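Side-chain contact in repressor protein C2 (Enterobacteria phage P22, PDB 2R1J), which keeps the phage dormant in the host chromosome by binding the OR and OL operators and blocking transcription of lytic genes: residues Ile35-Trp38 / Glu39-Glu42. Sequence-based numbering, arbitrary orientation.
Sequences ISQW and ERSE. With nucleotides of chain B; nucleotides of chain A.
Arg40 lays the edge of its guanidinium against Ser36 one turn back: NE and NH2 both point at Ser36 OG, each 3.0 Å away and in the guanidinium plane. A bend at chi3 (-69°) folds the chain back over Ser36 O. Ser36 OG donates to OP2 of DT4 of chain B at 2.8 Å. NH2 is shared with the end-on edge, where it and NH1 converge on the single oxygen OE2 of Glu42, each 2.9 Å away, a salt bridge that probably fixes the arginine's rotation. With CG anti to the backbone N (chi1 -176°), the extended Glu42 runs across Gln37, its carboxylate turned 64° from the amide plane. A water bridges Glu42 OE1 and Gln37 NE2, and NE2 also reaches O4 of DT14 of chain A at 3.1 Å. Trp38 NE1 donates at its ring edge to OP2 of DC13 of chain A. Glu39 runs past Ile35 CG2 to form salt bridges with Arg14 and Arg11 of helix 6-17. Just past helix 32-39, Ser41 takes positive phi; Glu42 N to Gln37 O and Ser41 N to Trp38 O make a Schellman motif. This helix is the second of the helix-turn-helix, Gln37 reading the major groove, Ser36 and Trp38 holding phosphates of the two strands.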
ATOM      1  N   ILE C  35      -7.605  10.506  -7.699  1.00 22.83           N
ATOM      2  CA  ILE C  35      -7.580   9.481  -8.745  1.00 23.27           C
ATOM      3  C   ILE C  35      -6.816  10.031  -9.955  1.00 22.82           C
ATOM      4  O   ILE C  35      -5.982   9.326 -10.550  1.00 23.62           O
ATOM      5  CB  ILE C  35      -9.017   9.080  -9.187  1.00 23.08           C
ATOM      6  CG1 ILE C  35      -9.793   8.504  -8.003  1.00 23.30           C
ATOM      7  CG2 ILE C  35      -8.928   8.034 -10.322  1.00 22.39           C
ATOM      8  CD1 ILE C  35      -9.154   7.305  -7.345  1.00 23.89           C
ATOM      9  N   SER C  36      -7.099  11.277 -10.315  1.00 23.81           N
ATOM     10  CA  SER C  36      -6.430  11.937 -11.438  1.00 24.37           C
ATOM     11  C   SER C  36      -4.929  12.001 -11.234  1.00 24.80           C
ATOM     12  O   SER C  36      -4.144  11.763 -12.151  1.00 23.59           O
ATOM     13  CB  SER C  36      -7.000  13.344 -11.642  1.00 24.56           C
ATOM     14  OG  SER C  36      -6.223  14.073 -12.569  1.00 25.37           O
ATOM     15  N   GLN C  37      -4.518  12.276  -9.995  1.00 24.17           N
ATOM     16  CA  GLN C  37      -3.099  12.357  -9.698  1.00 24.38           C
ATOM     17  C   GLN C  37      -2.425  10.986  -9.819  1.00 23.48           C
ATOM     18  O   GLN C  37      -1.323  10.899 -10.335  1.00 25.69           O
ATOM     19  CB  GLN C  37      -2.908  12.965  -8.303  1.00 22.15           C
ATOM     20  CG  GLN C  37      -3.373  14.384  -8.186  1.00 22.09           C
ATOM     21  CD  GLN C  37      -3.513  14.835  -6.731  1.00 23.01           C
ATOM     22  OE1 GLN C  37      -3.732  14.014  -5.833  1.00 23.34           O
ATOM     23  NE2 GLN C  37      -3.413  16.141  -6.505  1.00 22.31           N
ATOM     24  N   TRP C  38      -3.072   9.923  -9.347  1.00 23.12           N
ATOM     25  CA  TRP C  38      -2.498   8.593  -9.457  1.00 22.23           C
ATOM     26  C   TRP C  38      -2.401   8.175 -10.923  1.00 23.69           C
ATOM     27  O   TRP C  38      -1.390   7.604 -11.346  1.00 25.66           O
ATOM     28  CB  TRP C  38      -3.340   7.543  -8.737  1.00 22.40           C
ATOM     29  CG  TRP C  38      -3.474   7.805  -7.270  1.00 22.36           C
ATOM     30  CD1 TRP C  38      -2.674   8.616  -6.499  1.00 23.02           C
ATOM     31  CD2 TRP C  38      -4.471   7.277  -6.409  1.00 21.20           C
ATOM     32  NE1 TRP C  38      -3.137   8.630  -5.195  1.00 20.92           N
ATOM     33  CE2 TRP C  38      -4.238   7.815  -5.111  1.00 21.81           C
ATOM     34  CE3 TRP C  38      -5.543   6.403  -6.600  1.00 21.11           C
ATOM     35  CZ2 TRP C  38      -5.050   7.507  -4.014  1.00 19.97           C
ATOM     36  CZ3 TRP C  38      -6.361   6.093  -5.512  1.00 21.68           C
ATOM     37  CH2 TRP C  38      -6.111   6.643  -4.229  1.00 22.71           C
ATOM     38  N   GLU C  39      -3.442   8.471 -11.698  1.00 25.47           N
ATOM     39  CA  GLU C  39      -3.432   8.038 -13.108  1.00 24.55           C
ATOM     40  C   GLU C  39      -2.355   8.713 -13.935  1.00 25.26           C
ATOM     41  O   GLU C  39      -1.796   8.091 -14.843  1.00 26.36           O
ATOM     42  CB  GLU C  39      -4.811   8.252 -13.766  1.00 25.54           C
ATOM     43  CG  GLU C  39      -5.890   7.487 -13.051  1.00 25.61           C
ATOM     44  CD  GLU C  39      -7.213   7.404 -13.804  1.00 27.12           C
ATOM     45  OE1 GLU C  39      -7.488   8.288 -14.627  1.00 28.73           O
ATOM     46  OE2 GLU C  39      -7.965   6.459 -13.518  1.00 27.90           O
ATOM     47  N   ARG C  40      -2.065   9.969 -13.622  1.00 24.56           N
ATOM     48  CA  ARG C  40      -1.058  10.735 -14.340  1.00 24.77           C
ATOM     49  C   ARG C  40       0.329  10.602 -13.705  1.00 25.85           C
ATOM     50  O   ARG C  40       1.291  11.253 -14.122  1.00 25.44           O
ATOM     51  CB  ARG C  40      -1.468  12.200 -14.409  1.00 26.08           C
ATOM     52  CG  ARG C  40      -2.677  12.464 -15.315  1.00 26.52           C
ATOM     53  CD  ARG C  40      -3.073  13.911 -15.317  1.00 28.56           C
ATOM     54  NE  ARG C  40      -3.631  14.284 -14.029  1.00 29.05           N
ATOM     55  CZ  ARG C  40      -2.945  14.891 -13.065  1.00 30.38           C
ATOM     56  NH1 ARG C  40      -1.671  15.212 -13.260  1.00 30.81           N
ATOM     57  NH2 ARG C  40      -3.524  15.132 -11.898  1.00 27.11           N
ATOM     58  N   SER C  41       0.417   9.750 -12.699  1.00 26.47           N
ATOM     59  CA  SER C  41       1.688   9.521 -12.009  1.00 27.91           C
ATOM     60  C   SER C  41       2.234  10.773 -11.289  1.00 28.36           C
ATOM     61  O   SER C  41       3.453  10.898 -11.075  1.00 30.04           O
ATOM     62  CB  SER C  41       2.719   8.969 -12.999  1.00 28.70           C
ATOM     63  OG  SER C  41       2.374   7.641 -13.370  1.00 31.30           O
ATOM     64  N   GLU C  42       1.336  11.675 -10.909  1.00 27.11           N
ATOM     65  CA  GLU C  42       1.691  12.908 -10.168  1.00 27.22           C
ATOM     66  C   GLU C  42       2.046  12.486  -8.717  1.00 27.00           C
ATOM     67  O   GLU C  42       2.865  13.129  -8.046  1.00 28.05           O
ATOM     68  CB  GLU C  42       0.509  13.885 -10.164  1.00 29.94           C
ATOM     69  CG  GLU C  42       0.794  15.252  -9.514  1.00 32.32           C
ATOM     70  CD  GLU C  42      -0.397  16.222  -9.559  1.00 35.12           C
ATOM     71  OE1 GLU C  42      -0.536  17.014  -8.604  1.00 35.84           O
ATOM     72  OE2 GLU C  42      -1.189  16.226 -10.548  1.00 35.54           O
TER
ATOM     73  P    DT B   4      -6.967  13.704 -16.327  1.00 31.60           P
ATOM     74  OP1  DT B   4      -6.133  13.063 -17.368  1.00 31.08           O
ATOM     75  OP2  DT B   4      -7.116  13.013 -15.010  1.00 30.19           O
ATOM     76  O5'  DT B   4      -6.402  15.174 -16.131  1.00 30.80           O
ATOM     77  C5'  DT B   4      -6.388  16.071 -17.244  1.00 32.52           C
ATOM     78  C4'  DT B   4      -5.929  17.449 -16.835  1.00 32.92           C
ATOM     79  O4'  DT B   4      -6.921  18.095 -16.012  1.00 31.70           O
ATOM     80  C3'  DT B   4      -4.609  17.538 -16.068  1.00 33.59           C
ATOM     81  O3'  DT B   4      -3.890  18.637 -16.623  1.00 36.09           O
ATOM     82  C2'  DT B   4      -5.047  17.840 -14.642  1.00 32.70           C
ATOM     83  C1'  DT B   4      -6.296  18.669 -14.864  1.00 31.77           C
ATOM     84  N1   DT B   4      -7.302  18.663 -13.788  1.00 27.75           N
ATOM     85  C2   DT B   4      -7.777  19.879 -13.320  1.00 26.53           C
ATOM     86  O2   DT B   4      -7.310  20.957 -13.645  1.00 29.26           O
ATOM     87  N3   DT B   4      -8.821  19.785 -12.441  1.00 26.28           N
ATOM     88  C4   DT B   4      -9.409  18.630 -11.973  1.00 25.83           C
ATOM     89  O4   DT B   4     -10.375  18.702 -11.232  1.00 27.70           O
ATOM     90  C5   DT B   4      -8.816  17.396 -12.435  1.00 26.24           C
ATOM     91  C7   DT B   4      -9.355  16.101 -11.924  1.00 27.78           C
ATOM     92  C6   DT B   4      -7.798  17.469 -13.309  1.00 26.73           C
TER
ATOM     93  P    DC A  13      -2.626   9.427  -1.424  1.00 19.80           P
ATOM     94  OP1  DC A  13      -2.962   8.023  -1.189  1.00 18.49           O
ATOM     95  OP2  DC A  13      -2.751  10.018  -2.774  1.00 19.92           O
ATOM     96  O5'  DC A  13      -3.618  10.229  -0.491  1.00 20.22           O
ATOM     97  C5'  DC A  13      -4.592  11.106  -1.030  1.00 21.67           C
ATOM     98  C4'  DC A  13      -4.775  12.278  -0.097  1.00 21.45           C
ATOM     99  O4'  DC A  13      -3.572  13.096  -0.186  1.00 21.65           O
ATOM    100  C3'  DC A  13      -5.913  13.190  -0.556  1.00 21.36           C
ATOM    101  O3'  DC A  13      -7.123  12.952   0.123  1.00 21.17           O
ATOM    102  C2'  DC A  13      -5.413  14.601  -0.308  1.00 23.63           C
ATOM    103  C1'  DC A  13      -3.913  14.478  -0.066  1.00 21.76           C
ATOM    104  N1   DC A  13      -3.174  15.236  -1.099  1.00 21.83           N
ATOM    105  C2   DC A  13      -2.953  16.601  -0.887  1.00 20.97           C
ATOM    106  O2   DC A  13      -3.463  17.120   0.095  1.00 21.56           O
ATOM    107  N3   DC A  13      -2.223  17.310  -1.772  1.00 21.09           N
ATOM    108  C4   DC A  13      -1.745  16.723  -2.870  1.00 19.87           C
ATOM    109  N4   DC A  13      -0.990  17.461  -3.703  1.00 20.67           N
ATOM    110  C5   DC A  13      -2.003  15.346  -3.153  1.00 20.04           C
ATOM    111  C6   DC A  13      -2.703  14.640  -2.239  1.00 21.11           C
ATOM    112  P    DT A  14      -8.514  13.266  -0.628  1.00 24.50           P
ATOM    113  OP1  DT A  14      -9.523  12.437   0.060  1.00 25.30           O
ATOM    114  OP2  DT A  14      -8.300  13.134  -2.082  1.00 26.64           O
ATOM    115  O5'  DT A  14      -8.794  14.782  -0.256  1.00 25.82           O
ATOM    116  C5'  DT A  14      -8.737  15.180   1.114  1.00 29.25           C
ATOM    117  C4'  DT A  14      -8.972  16.664   1.222  1.00 28.83           C
ATOM    118  O4'  DT A  14      -7.800  17.356   0.733  1.00 27.89           O
ATOM    119  C3'  DT A  14     -10.135  17.086   0.329  1.00 31.58           C
ATOM    120  O3'  DT A  14     -11.114  17.872   0.979  1.00 36.91           O
ATOM    121  C2'  DT A  14      -9.502  17.874  -0.792  1.00 31.59           C
ATOM    122  C1'  DT A  14      -8.156  18.317  -0.256  1.00 29.13           C
ATOM    123  N1   DT A  14      -7.151  18.249  -1.331  1.00 26.35           N
ATOM    124  C2   DT A  14      -6.413  19.361  -1.662  1.00 24.11           C
ATOM    125  O2   DT A  14      -6.557  20.448  -1.120  1.00 27.26           O
ATOM    126  N3   DT A  14      -5.508  19.168  -2.665  1.00 22.64           N
ATOM    127  C4   DT A  14      -5.300  18.015  -3.379  1.00 21.37           C
ATOM    128  O4   DT A  14      -4.451  17.996  -4.258  1.00 23.61           O
ATOM    129  C5   DT A  14      -6.133  16.888  -3.003  1.00 22.54           C
ATOM    130  C7   DT A  14      -6.021  15.600  -3.760  1.00 23.65           C
ATOM    131  C6   DT A  14      -6.985  17.055  -2.000  1.00 23.72           C
TER
HETATM  132  O   HOH W   1      -2.862  18.816  -8.261  1.00 30.41           O